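Side-chain contacts in pectate lyase 47 (Bacillus sp. TS-47, PDB 1VBL), which probably cleaves pectate by a calcium-dependent beta-elimination, as a thermostable, secreted member of polysaccharide lyase family 1: residues D335-P338 with S339-I342; I396-T399 with P400-P403. All blocks are in the same frame, centred on the assembly; numbering follows the deposited sequence.

Overall arrangement
Both contacts are local chain turns, one in a loop between strands of the parallel beta-helix typical of this lyase family, the other in the C-terminal segment that packs against it; each centre lies about 23 Å from the centre of the chain. Interaction 1 is a tight turn between strands 322-332 and 342-345; interaction 2, further along the chain, leads into helix 402-409. Their centres are about 21 Å apart and their nearest atoms about 12 Å, so they do not touch. Strands 322-332 and 351-361 carry side-chain neighbours of both. Neither contact reaches the calcium site of Asp190, Asp229 and Asp233: these are structural turns, and both are built from overlapping backbone bonds with prolines inside them.

Interaction 1: D335-P338 with S339-I342; sequences DIDP and SLII
Asp337 reaches over the start of a short 3-10 turn to meet Ser339 and Leu340. Its CB lies beside the Leu340 methyl CD1, the two side chains running at about a right angle to each other. Next comes CG, 3.5 Å from that same CD1. With CG placed opposite the backbone N (chi1 -177°), the carboxylate swings over Ser339, where OD1 takes the N-H of Ser339 at 2.9 Å and closes an Asx turn. That bond is fairly straight (161°), but the donor stands above the carboxylate plane. Ser339 OG also lies 2.8 Å from Asp337 OD1, at best a weak bond, since the hydroxyl hydrogen may go to another acceptor instead. OD2, the other oxygen, is close to Ser339 OG without bonding to it.

The backbone follows with two overlapping turns. Leu340 N bonds to Asp337 O at 3.0 Å, and Ile341 N to Pro338 O at 3.2 Å, so the chain winds through about one 3-10 turn. Pro338 O also accepts a water, which in turn takes the N-H of Ile342. Apolar contacts line the turn: Ile336 CG1 lies 4.0 Å from Leu340 CD2, and Pro338 CB 4.2 Å from Ile341 CD1.

Ile341 joins the turn to the beta-helix, its backbone bonding to Ala314 and Trp315 and its side chain touching Phe330 and Phe332 of strand 322-332. Helix 370-377 packs alongside, with Ser373 against Pro338 and Ser339, and Ile342 opens strand 342-345.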
loop_
_atom_site.group_PDB
_atom_site.type_symbol
_atom_site.label_atom_id
_atom_site.label_comp_id
_atom_site.label_asym_id
_atom_site.label_seq_id
_atom_site.Cartn_x
_atom_site.Cartn_y
_atom_site.Cartn_z
ATOM N N ASP A 335 -6.594 7.856 -25.253
ATOM C CA ASP A 335 -8.053 7.885 -25.164
ATOM C C ASP A 335 -8.663 6.632 -24.549
ATOM O O ASP A 335 -9.375 5.877 -25.208
ATOM C CB ASP A 335 -8.646 8.141 -26.553
ATOM C CG ASP A 335 -8.540 9.603 -26.971
ATOM O OD1 ASP A 335 -8.540 9.886 -28.188
ATOM O OD2 ASP A 335 -8.475 10.474 -26.078
ATOM N N ILE A 336 -8.394 6.432 -23.267
ATOM C CA ILE A 336 -8.907 5.276 -22.550
ATOM C C ILE A 336 -10.421 5.343 -22.393
ATOM O O ILE A 336 -11.011 6.420 -22.364
ATOM C CB ILE A 336 -8.270 5.169 -21.143
ATOM C CG1 ILE A 336 -8.666 3.844 -20.482
ATOM C CG2 ILE A 336 -8.729 6.335 -20.275
ATOM C CD1 ILE A 336 -8.032 3.617 -19.115
ATOM N N ASP A 337 -11.044 4.176 -22.312
ATOM C CA ASP A 337 -12.481 4.080 -22.107
ATOM C C ASP A 337 -12.645 4.342 -20.609
ATOM O O ASP A 337 -12.215 3.536 -19.789
ATOM C CB ASP A 337 -12.950 2.666 -22.445
ATOM C CG ASP A 337 -14.450 2.497 -22.316
ATOM O OD1 ASP A 337 -15.079 3.234 -21.530
ATOM O OD2 ASP A 337 -14.996 1.607 -22.998
ATOM N N PRO A 338 -13.258 5.473 -20.229
ATOM C CA PRO A 338 -13.428 5.762 -18.799
ATOM C C PRO A 338 -14.206 4.731 -17.979
ATOM O O PRO A 338 -14.176 4.766 -16.745
ATOM C CB PRO A 338 -14.081 7.147 -18.794
ATOM C CG PRO A 338 -14.782 7.211 -20.127
ATOM C CD PRO A 338 -13.804 6.560 -21.061
ATOM N N SER A 339 -14.887 3.807 -18.652
ATOM C CA SER A 339 -15.647 2.780 -17.946
ATOM C C SER A 339 -14.686 1.782 -17.298
ATOM O O SER A 339 -15.099 0.928 -16.510
ATOM C CB SER A 339 -16.583 2.043 -18.909
ATOM O OG SER A 339 -15.867 1.183 -19.779
ATOM N N LEU A 340 -13.404 1.901 -17.630
ATOM C CA LEU A 340 -12.374 1.013 -17.099
ATOM C C LEU A 340 -11.777 1.507 -15.787
ATOM O O LEU A 340 -11.089 0.761 -15.100
ATOM C CB LEU A 340 -11.234 0.856 -18.112
ATOM C CG LEU A 340 -11.458 0.047 -19.392
ATOM C CD1 LEU A 340 -12.734 0.489 -20.079
ATOM C CD2 LEU A 340 -10.261 0.234 -20.312
ATOM N N ILE A 341 -12.046 2.759 -15.437
ATOM C CA ILE A 341 -11.480 3.330 -14.225
ATOM C C ILE A 341 -12.019 2.673 -12.955
ATOM O O ILE A 341 -11.302 2.548 -11.964
ATOM C CB ILE A 341 -11.700 4.852 -14.207
ATOM C CG1 ILE A 341 -11.050 5.460 -15.457
ATOM C CG2 ILE A 341 -11.099 5.460 -12.944
ATOM C CD1 ILE A 341 -11.299 6.949 -15.649
ATOM N N ILE A 342 -13.278 2.255 -12.987
ATOM C CA ILE A 342 -13.881 1.579 -11.845
ATOM C C ILE A 342 -14.057 0.114 -12.217
ATOM O O ILE A 342 -14.405 -0.206 -13.348
ATOM C CB ILE A 342 -15.271 2.156 -11.489
ATOM C CG1 ILE A 342 -15.134 3.596 -10.989
ATOM C CG2 ILE A 342 -15.937 1.284 -10.417
ATOM C CD1 ILE A 342 -16.454 4.243 -10.632
HETATM O O HOH W 1 -15.577 3.920 -14.447
#

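Interaction 2: I396-T399 with P400-P403; sequences IHPT and PSVP
Two overlapping beta turns bring the chain into helix 402-409, and Pro398 and Thr399 meet Ser401 and Val402 across them. The first is closed by Ser401 N, which gives its hydrogen to Pro398 O at 2.9 Å (152°). The second is closed one residue on, Val402 N to Thr399 O at 3.1 Å. Both N-H groups come in above the carbonyl planes, the second much more steeply (61° out of plane) than the first.

Side chains fill in around these bonds. Ser401 OG, set beside its own backbone N (chi1 -59°), comes 3.5 Å from Pro398 CG, an oxygen resting against a ring carbon. Val402 turns its CG2 branch to the Thr399 carbonyl, with CG2 3.5 Å from Thr399 O. In this lead-in to the helix Pro400 lies within both turns, where its lack of an N-H costs no bond, since the closing donors come from Ser401 and Val402. Pro400 CD sits 3.5 Å from Thr399 CB, a close approach largely set by the peptide bond that joins the two residues. Pro400 CD also lies 4.2 Å from Pro398 CB.

The hydroxyl of Thr399 is held on the beta-helix wall, where OG1 is hydrogen-bonded to Gly356 O of strand 351-361. Ile358 of that strand touches both Thr399 and Pro400, and Tyr367 of strand 364-367 does the same.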
loop_
_atom_site.group_PDB
_atom_site.type_symbol
_atom_site.label_atom_id
_atom_site.label_comp_id
_atom_site.label_asym_id
_atom_site.label_seq_id
_atom_site.Cartn_x
_atom_site.Cartn_y
_atom_site.Cartn_z
ATOM N N ILE A 396 -12.051 20.336 1.244
ATOM C CA ILE A 396 -12.042 19.567 0.010
ATOM C C ILE A 396 -11.846 20.616 -1.074
ATOM O O ILE A 396 -12.666 21.521 -1.232
ATOM C CB ILE A 396 -13.367 18.819 -0.231
ATOM C CG1 ILE A 396 -13.566 17.755 0.853
ATOM C CG2 ILE A 396 -13.342 18.162 -1.608
ATOM C CD1 ILE A 396 -14.850 16.976 0.721
ATOM N N HIS A 397 -10.744 20.516 -1.807
ATOM C CA HIS A 397 -10.460 21.484 -2.858
ATOM C C HIS A 397 -11.231 21.219 -4.138
ATOM O O HIS A 397 -11.623 20.084 -4.415
ATOM C CB HIS A 397 -8.968 21.487 -3.175
ATOM C CG HIS A 397 -8.104 21.728 -1.982
ATOM N ND1 HIS A 397 -8.139 22.904 -1.264
ATOM C CD2 HIS A 397 -7.199 20.934 -1.362
ATOM C CE1 HIS A 397 -7.294 22.823 -0.253
ATOM N NE2 HIS A 397 -6.712 21.637 -0.288
ATOM N N PRO A 398 -11.472 22.277 -4.930
ATOM C CA PRO A 398 -12.194 22.148 -6.196
ATOM C C PRO A 398 -11.326 21.294 -7.108
ATOM O O PRO A 398 -10.119 21.500 -7.192
ATOM C CB PRO A 398 -12.323 23.594 -6.674
ATOM C CG PRO A 398 -11.126 24.272 -6.054
ATOM C CD PRO A 398 -11.099 23.680 -4.671
ATOM N N THR A 399 -11.944 20.345 -7.799
ATOM C CA THR A 399 -11.206 19.425 -8.656
ATOM C C THR A 399 -10.145 20.000 -9.598
ATOM O O THR A 399 -9.055 19.433 -9.726
ATOM C CB THR A 399 -12.176 18.561 -9.476
ATOM O OG1 THR A 399 -13.289 18.190 -8.653
ATOM C CG2 THR A 399 -11.470 17.282 -9.951
ATOM N N PRO A 400 -10.430 21.124 -10.273
ATOM C CA PRO A 400 -9.369 21.611 -11.163
ATOM C C PRO A 400 -8.074 22.073 -10.484
ATOM O O PRO A 400 -7.033 22.173 -11.132
ATOM C CB PRO A 400 -10.062 22.712 -11.977
ATOM C CG PRO A 400 -11.220 23.125 -11.128
ATOM C CD PRO A 400 -11.692 21.855 -10.481
ATOM N N SER A 401 -8.126 22.324 -9.181
ATOM C CA SER A 401 -6.938 22.754 -8.442
ATOM C C SER A 401 -6.098 21.571 -7.939
ATOM O O SER A 401 -4.949 21.746 -7.520
ATOM C CB SER A 401 -7.353 23.608 -7.240
ATOM O OG SER A 401 -8.086 24.746 -7.653
ATOM N N VAL A 402 -6.669 20.370 -7.993
ATOM C CA VAL A 402 -5.990 19.175 -7.497
ATOM C C VAL A 402 -4.625 18.817 -8.097
ATOM O O VAL A 402 -3.671 18.600 -7.359
ATOM C CB VAL A 402 -6.931 17.942 -7.584
ATOM C CG1 VAL A 402 -6.164 16.655 -7.273
ATOM C CG2 VAL A 402 -8.082 18.113 -6.588
ATOM N N PRO A 403 -4.506 18.757 -9.436
ATOM C CA PRO A 403 -3.209 18.411 -10.035
ATOM C C PRO A 403 -2.029 19.268 -9.572
ATOM O O PRO A 403 -1.003 18.746 -9.136
ATOM C CB PRO A 403 -3.470 18.560 -11.533
ATOM C CG PRO A 403 -4.924 18.183 -11.652
ATOM C CD PRO A 403 -5.535 18.925 -10.477
#